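Local coordinates for tube-forming protein in Mycobacterial Envelpe, TiME (PDB 7CU9) that probably forms part of a tube that spans the mycobacterial outer envelope and may serve as a channel for protein secretion, at residues B[84-89]-B[182-187]; B[55-60]-B[160-165]. All coordinates share one frame; numbering follows the deposited sequence.

Contact 1. Residues B[84-89]-B[182-187]; sequences QAVGVF and GAMQNT
Met184 reaches down from the helix onto the strand and lays its thioether across Gln84 and Val86, the two side chains of 84-89 that touch it on this face of the sheet. No hydrogen bond joins the two segments. The terminal methyl does most of the work: Met184 CE lies 3.5 Å from Val86 CG2 and 3.8 Å from Gln84 CB, so it sits over the backbone between two alternate residues of the strand. A bend at the last torsion of the methionine (chi3 74°) turns that methyl toward the valine, while the sulfur stays over the glutamine. Val86 meets it with the branch that lies beside its own backbone N, and the two side chains run past each other in opposite senses.

Gln84 crosses the methionine at a slant with the chain beyond CG extended. Its CG approaches Met184 SD at 4.0 Å, and its amide oxygen OE1 comes to 3.6 Å from Met184 CG, a van der Waals approach. The polar partner of that oxygen is the backbone N of Met13, which satisfies it although the residue is buried. One turn on, Thr187 OG1 donates to Met184 O at 2.7 Å, in the carbonyl plane, and Thr187 N gives the same oxygen a second bond.

Val8 also touches Val86, and Ala165 of the neighbouring strand touches Met184. This is a helix-on-sheet interface of an alpha+beta fold, with helix 174-185 lying on one face of the antiparallel sheet of the PknH-like extracellular domain.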
loop_
_atom_site.group_PDB
_atom_site.type_symbol
_atom_site.label_atom_id
_atom_site.label_comp_id
_atom_site.label_asym_id
_atom_site.label_seq_id
_atom_site.Cartn_x
_atom_site.Cartn_y
_atom_site.Cartn_z
ATOM N N GLN B 84 8.399 12.103 -7.823
ATOM C CA GLN B 84 9.521 12.696 -7.063
ATOM C C GLN B 84 10.032 13.922 -7.813
ATOM O O GLN B 84 10.060 13.892 -9.057
ATOM C CB GLN B 84 10.660 11.694 -6.949
ATOM C CG GLN B 84 10.305 10.445 -6.172
ATOM C CD GLN B 84 11.407 9.434 -6.339
ATOM O OE1 GLN B 84 12.486 9.561 -5.766
ATOM N NE2 GLN B 84 11.157 8.442 -7.179
ATOM N N ALA B 85 10.445 14.951 -7.080
ATOM C CA ALA B 85 11.118 16.136 -7.649
ATOM C C ALA B 85 12.191 16.583 -6.667
ATOM O O ALA B 85 11.899 16.661 -5.466
ATOM C CB ALA B 85 10.127 17.237 -7.930
ATOM N N VAL B 86 13.394 16.835 -7.163
ATOM C CA VAL B 86 14.534 17.288 -6.323
ATOM C C VAL B 86 15.163 18.490 -7.013
ATOM O O VAL B 86 15.571 18.365 -8.178
ATOM C CB VAL B 86 15.568 16.175 -6.088
ATOM C CG1 VAL B 86 16.709 16.662 -5.212
ATOM C CG2 VAL B 86 14.926 14.932 -5.492
ATOM N N GLY B 87 15.243 19.604 -6.296
ATOM C CA GLY B 87 15.921 20.825 -6.754
ATOM C C GLY B 87 17.069 21.170 -5.837
ATOM O O GLY B 87 16.856 21.254 -4.614
ATOM N N VAL B 88 18.257 21.377 -6.398
ATOM C CA VAL B 88 19.433 21.875 -5.638
ATOM C C VAL B 88 19.615 23.342 -6.001
ATOM O O VAL B 88 19.711 23.651 -7.205
ATOM C CB VAL B 88 20.706 21.067 -5.925
ATOM C CG1 VAL B 88 21.897 21.622 -5.157
ATOM C CG2 VAL B 88 20.507 19.590 -5.634
ATOM N N PHE B 89 19.648 24.205 -4.995
ATOM C CA PHE B 89 19.813 25.664 -5.166
ATOM C C PHE B 89 21.234 26.069 -4.779
ATOM O O PHE B 89 21.888 25.367 -4.007
ATOM C CB PHE B 89 18.756 26.399 -4.349
ATOM C CG PHE B 89 17.358 26.134 -4.844
ATOM C CD1 PHE B 89 16.678 24.991 -4.456
ATOM C CD2 PHE B 89 16.741 27.004 -5.731
ATOM C CE1 PHE B 89 15.398 24.739 -4.923
ATOM C CE2 PHE B 89 15.460 26.750 -6.200
ATOM C CZ PHE B 89 14.790 25.620 -5.792
ATOM N N GLY B 182 12.453 10.016 2.967
ATOM C CA GLY B 182 13.634 9.616 3.755
ATOM C C GLY B 182 14.736 9.070 2.860
ATOM O O GLY B 182 15.902 9.480 3.012
ATOM N N ALA B 183 14.390 8.177 1.934
ATOM C CA ALA B 183 15.344 7.536 1.002
ATOM C C ALA B 183 15.992 8.605 0.116
ATOM O O ALA B 183 17.211 8.537 -0.118
ATOM C CB ALA B 183 14.645 6.483 0.179
ATOM N N MET B 184 15.204 9.571 -0.351
ATOM C CA MET B 184 15.707 10.684 -1.201
ATOM C C MET B 184 16.697 11.516 -0.380
ATOM O O MET B 184 17.808 11.792 -0.878
ATOM C CB MET B 184 14.549 11.558 -1.687
ATOM C CG MET B 184 13.582 10.809 -2.590
ATOM S SD MET B 184 11.998 11.646 -2.763
ATOM C CE MET B 184 12.479 12.984 -3.852
ATOM N N GLN B 185 16.330 11.871 0.848
ATOM C CA GLN B 185 17.189 12.725 1.709
ATOM C C GLN B 185 18.502 11.992 2.010
ATOM O O GLN B 185 19.548 12.662 2.101
ATOM C CB GLN B 185 16.470 13.113 2.998
ATOM C CG GLN B 185 17.347 13.962 3.904
ATOM C CD GLN B 185 16.612 14.574 5.068
ATOM O OE1 GLN B 185 15.391 14.684 5.073
ATOM N NE2 GLN B 185 17.372 15.022 6.057
ATOM N N ASN B 186 18.460 10.664 2.148
ATOM C CA ASN B 186 19.648 9.846 2.521
ATOM C C ASN B 186 20.741 9.936 1.447
ATOM O O ASN B 186 21.889 9.593 1.773
ATOM C CB ASN B 186 19.268 8.390 2.809
ATOM C CG ASN B 186 18.528 8.217 4.118
ATOM O OD1 ASN B 186 18.561 9.091 4.982
ATOM N ND2 ASN B 186 17.863 7.084 4.281
ATOM N N THR B 187 20.429 10.388 0.227
ATOM C CA THR B 187 21.398 10.491 -0.902
ATOM C C THR B 187 22.048 11.882 -0.988
ATOM O O THR B 187 22.925 12.051 -1.850
ATOM C CB THR B 187 20.722 10.220 -2.251
ATOM O OG1 THR B 187 19.908 11.349 -2.570
ATOM C CG2 THR B 187 19.896 8.952 -2.262
#

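Contact 2. Residues B[55-60]-B[160-165]; sequences PEVFND and NVLLQA
Phe58 points the edge of its ring at the strand and meets two oxygens there, both near the ring plane. Phe58 CE1 lies 3.5 Å from the backbone oxygen Leu162 O, and Phe58 CE2, on the other side of CZ, lies 3.3 Å from Gln164 OE1. The ring and the amide of Gln164 are turned 57° apart, so they do not stack. The Leu162 side chain lies above the ring plane and crosses the phenylalanine at a slant, with its CD2 over the CZ side, 3.9 Å from Phe58 CZ. That methyl also takes Val57 CG1 at 3.7 Å, the valine and leucine side chains meeting nearly at right angles. With its CG anti to the backbone N (chi1 -174°), Leu162 brings CD2 between the two helix residues.

Further out, the amide of Gln164 is held at both ends: Gly53 N donates to OE1, and NE2 bonds to Thr155 OG1 on the adjoining strand. These two bonds fix which end of the amide faces the ring. Phe66 meets Phe58 edge-to-face, and helix 92-103 packs against the same cluster, with Val102 touching Val57 and Gln164, and Ala98 and Tyr99 touching Leu162.

Leu162 O is already bonded to Gly87 N in the sheet, and the ring edge is an additional neighbour. Since the rim of a phenyl ring carries slight positive charge on its hydrogens, its approach to the two oxygens is probably mildly favourable. The contact is mainly apolar, and the buried amide of Gln164 has its polar atoms satisfied by Gly53 and Thr155.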
loop_
_atom_site.group_PDB
_atom_site.type_symbol
_atom_site.label_atom_id
_atom_site.label_comp_id
_atom_site.label_asym_id
_atom_site.label_seq_id
_atom_site.Cartn_x
_atom_site.Cartn_y
_atom_site.Cartn_z
ATOM N N PRO B 55 7.129 24.511 -12.212
ATOM C CA PRO B 55 7.992 25.632 -12.586
ATOM C C PRO B 55 7.929 26.838 -11.640
ATOM O O PRO B 55 8.967 27.394 -11.333
ATOM C CB PRO B 55 7.464 26.014 -13.981
ATOM C CG PRO B 55 6.896 24.728 -14.522
ATOM C CD PRO B 55 6.264 24.071 -13.316
ATOM N N GLU B 56 6.742 27.232 -11.167
ATOM C CA GLU B 56 6.637 28.475 -10.358
ATOM C C GLU B 56 7.326 28.250 -9.008
ATOM O O GLU B 56 7.774 29.225 -8.400
ATOM C CB GLU B 56 5.187 28.953 -10.251
ATOM C CG GLU B 56 4.342 28.259 -9.207
ATOM C CD GLU B 56 3.037 29.004 -8.983
ATOM O OE1 GLU B 56 2.228 29.057 -9.934
ATOM O OE2 GLU B 56 2.861 29.579 -7.896
ATOM N N VAL B 57 7.428 26.997 -8.572
ATOM C CA VAL B 57 8.134 26.638 -7.313
ATOM C C VAL B 57 9.646 26.597 -7.567
ATOM O O VAL B 57 10.368 27.291 -6.846
ATOM C CB VAL B 57 7.603 25.312 -6.741
ATOM C CG1 VAL B 57 8.462 24.809 -5.596
ATOM C CG2 VAL B 57 6.149 25.463 -6.306
ATOM N N PHE B 58 10.106 25.816 -8.546
ATOM C CA PHE B 58 11.545 25.454 -8.683
ATOM C C PHE B 58 12.312 26.443 -9.560
ATOM O O PHE B 58 13.460 26.746 -9.210
ATOM C CB PHE B 58 11.703 24.039 -9.230
ATOM C CG PHE B 58 11.487 22.985 -8.183
ATOM C CD1 PHE B 58 12.517 22.604 -7.339
ATOM C CD2 PHE B 58 10.241 22.402 -8.013
ATOM C CE1 PHE B 58 12.317 21.634 -6.371
ATOM C CE2 PHE B 58 10.041 21.440 -7.036
ATOM C CZ PHE B 58 11.081 21.048 -6.227
ATOM N N ASN B 59 11.739 26.905 -10.668
ATOM C CA ASN B 59 12.489 27.781 -11.605
ATOM C C ASN B 59 12.865 29.067 -10.876
ATOM O O ASN B 59 12.004 29.692 -10.227
ATOM C CB ASN B 59 11.736 28.022 -12.911
ATOM C CG ASN B 59 11.826 26.835 -13.845
ATOM O OD1 ASN B 59 12.838 26.130 -13.872
ATOM N ND2 ASN B 59 10.795 26.624 -14.643
ATOM N N ASP B 60 14.136 29.447 -10.972
ATOM C CA ASP B 60 14.722 30.498 -10.115
ATOM C C ASP B 60 16.127 30.786 -10.613
ATOM O O ASP B 60 16.794 29.874 -11.086
ATOM C CB ASP B 60 14.777 30.029 -8.661
ATOM C CG ASP B 60 15.105 31.141 -7.688
ATOM O OD1 ASP B 60 14.236 32.016 -7.493
ATOM O OD2 ASP B 60 16.224 31.133 -7.146
ATOM N N ASN B 160 20.224 23.422 1.113
ATOM C CA ASN B 160 19.992 24.113 -0.178
ATOM C C ASN B 160 19.148 23.252 -1.122
ATOM O O ASN B 160 19.134 23.541 -2.326
ATOM C CB ASN B 160 21.323 24.465 -0.839
ATOM C CG ASN B 160 22.145 23.238 -1.171
ATOM O OD1 ASN B 160 22.092 22.229 -0.461
ATOM N ND2 ASN B 160 22.927 23.319 -2.231
ATOM N N VAL B 161 18.444 22.248 -0.600
ATOM C CA VAL B 161 17.638 21.322 -1.439
ATOM C C VAL B 161 16.161 21.483 -1.086
ATOM O O VAL B 161 15.826 21.533 0.109
ATOM C CB VAL B 161 18.110 19.870 -1.265
ATOM C CG1 VAL B 161 17.207 18.896 -2.011
ATOM C CG2 VAL B 161 19.563 19.706 -1.695
ATOM N N LEU B 162 15.314 21.547 -2.106
ATOM C CA LEU B 162 13.858 21.337 -1.943
ATOM C C LEU B 162 13.520 20.005 -2.599
ATOM O O LEU B 162 13.804 19.825 -3.807
ATOM C CB LEU B 162 13.062 22.484 -2.568
ATOM C CG LEU B 162 11.556 22.422 -2.313
ATOM C CD1 LEU B 162 11.245 22.609 -0.837
ATOM C CD2 LEU B 162 10.805 23.441 -3.149
ATOM N N LEU B 163 12.955 19.083 -1.828
ATOM C CA LEU B 163 12.484 17.809 -2.413
ATOM C C LEU B 163 10.983 17.670 -2.182
ATOM O O LEU B 163 10.438 18.201 -1.191
ATOM C CB LEU B 163 13.306 16.640 -1.870
ATOM C CG LEU B 163 13.101 16.276 -0.406
ATOM C CD1 LEU B 163 11.948 15.298 -0.243
ATOM C CD2 LEU B 163 14.369 15.676 0.193
ATOM N N GLN B 164 10.334 17.003 -3.121
ATOM C CA GLN B 164 8.889 16.717 -3.042
ATOM C C GLN B 164 8.690 15.263 -3.436
ATOM O O GLN B 164 9.399 14.772 -4.328
ATOM C CB GLN B 164 8.099 17.656 -3.947
ATOM C CG GLN B 164 8.198 19.119 -3.544
ATOM C CD GLN B 164 7.251 19.938 -4.382
ATOM O OE1 GLN B 164 7.414 20.043 -5.595
ATOM N NE2 GLN B 164 6.227 20.490 -3.748
ATOM N N ALA B 165 7.746 14.606 -2.780
ATOM C CA ALA B 165 7.320 13.246 -3.151
ATOM C C ALA B 165 5.809 13.155 -3.001
ATOM O O ALA B 165 5.233 13.853 -2.153
ATOM C CB ALA B 165 8.035 12.223 -2.316
#

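Overall arrangement
Of the four segments, the chain reaches helix 55-58 first, then strand 77-89, then strand 161-169, and ends the set with helix 174-185. Contact 2 closes the loop from 55-60 to 160-165, and contact 1 the loop from 84-89 to 182-187; contact 1 opens inside the loop closed by contact 2 and ends beyond it, so the two cross rather than nest. Their strands are antiparallel neighbours, and the two contacts meet directly, with centres about 10 Å apart: Ala85 O lies 2.8 Å from Gln164 N, a probable hydrogen bond. Side chains alternate along these strands, so contact 1 ties the C-terminal helix to one face of the sheet and contact 2 ties helix 55-58 to the other.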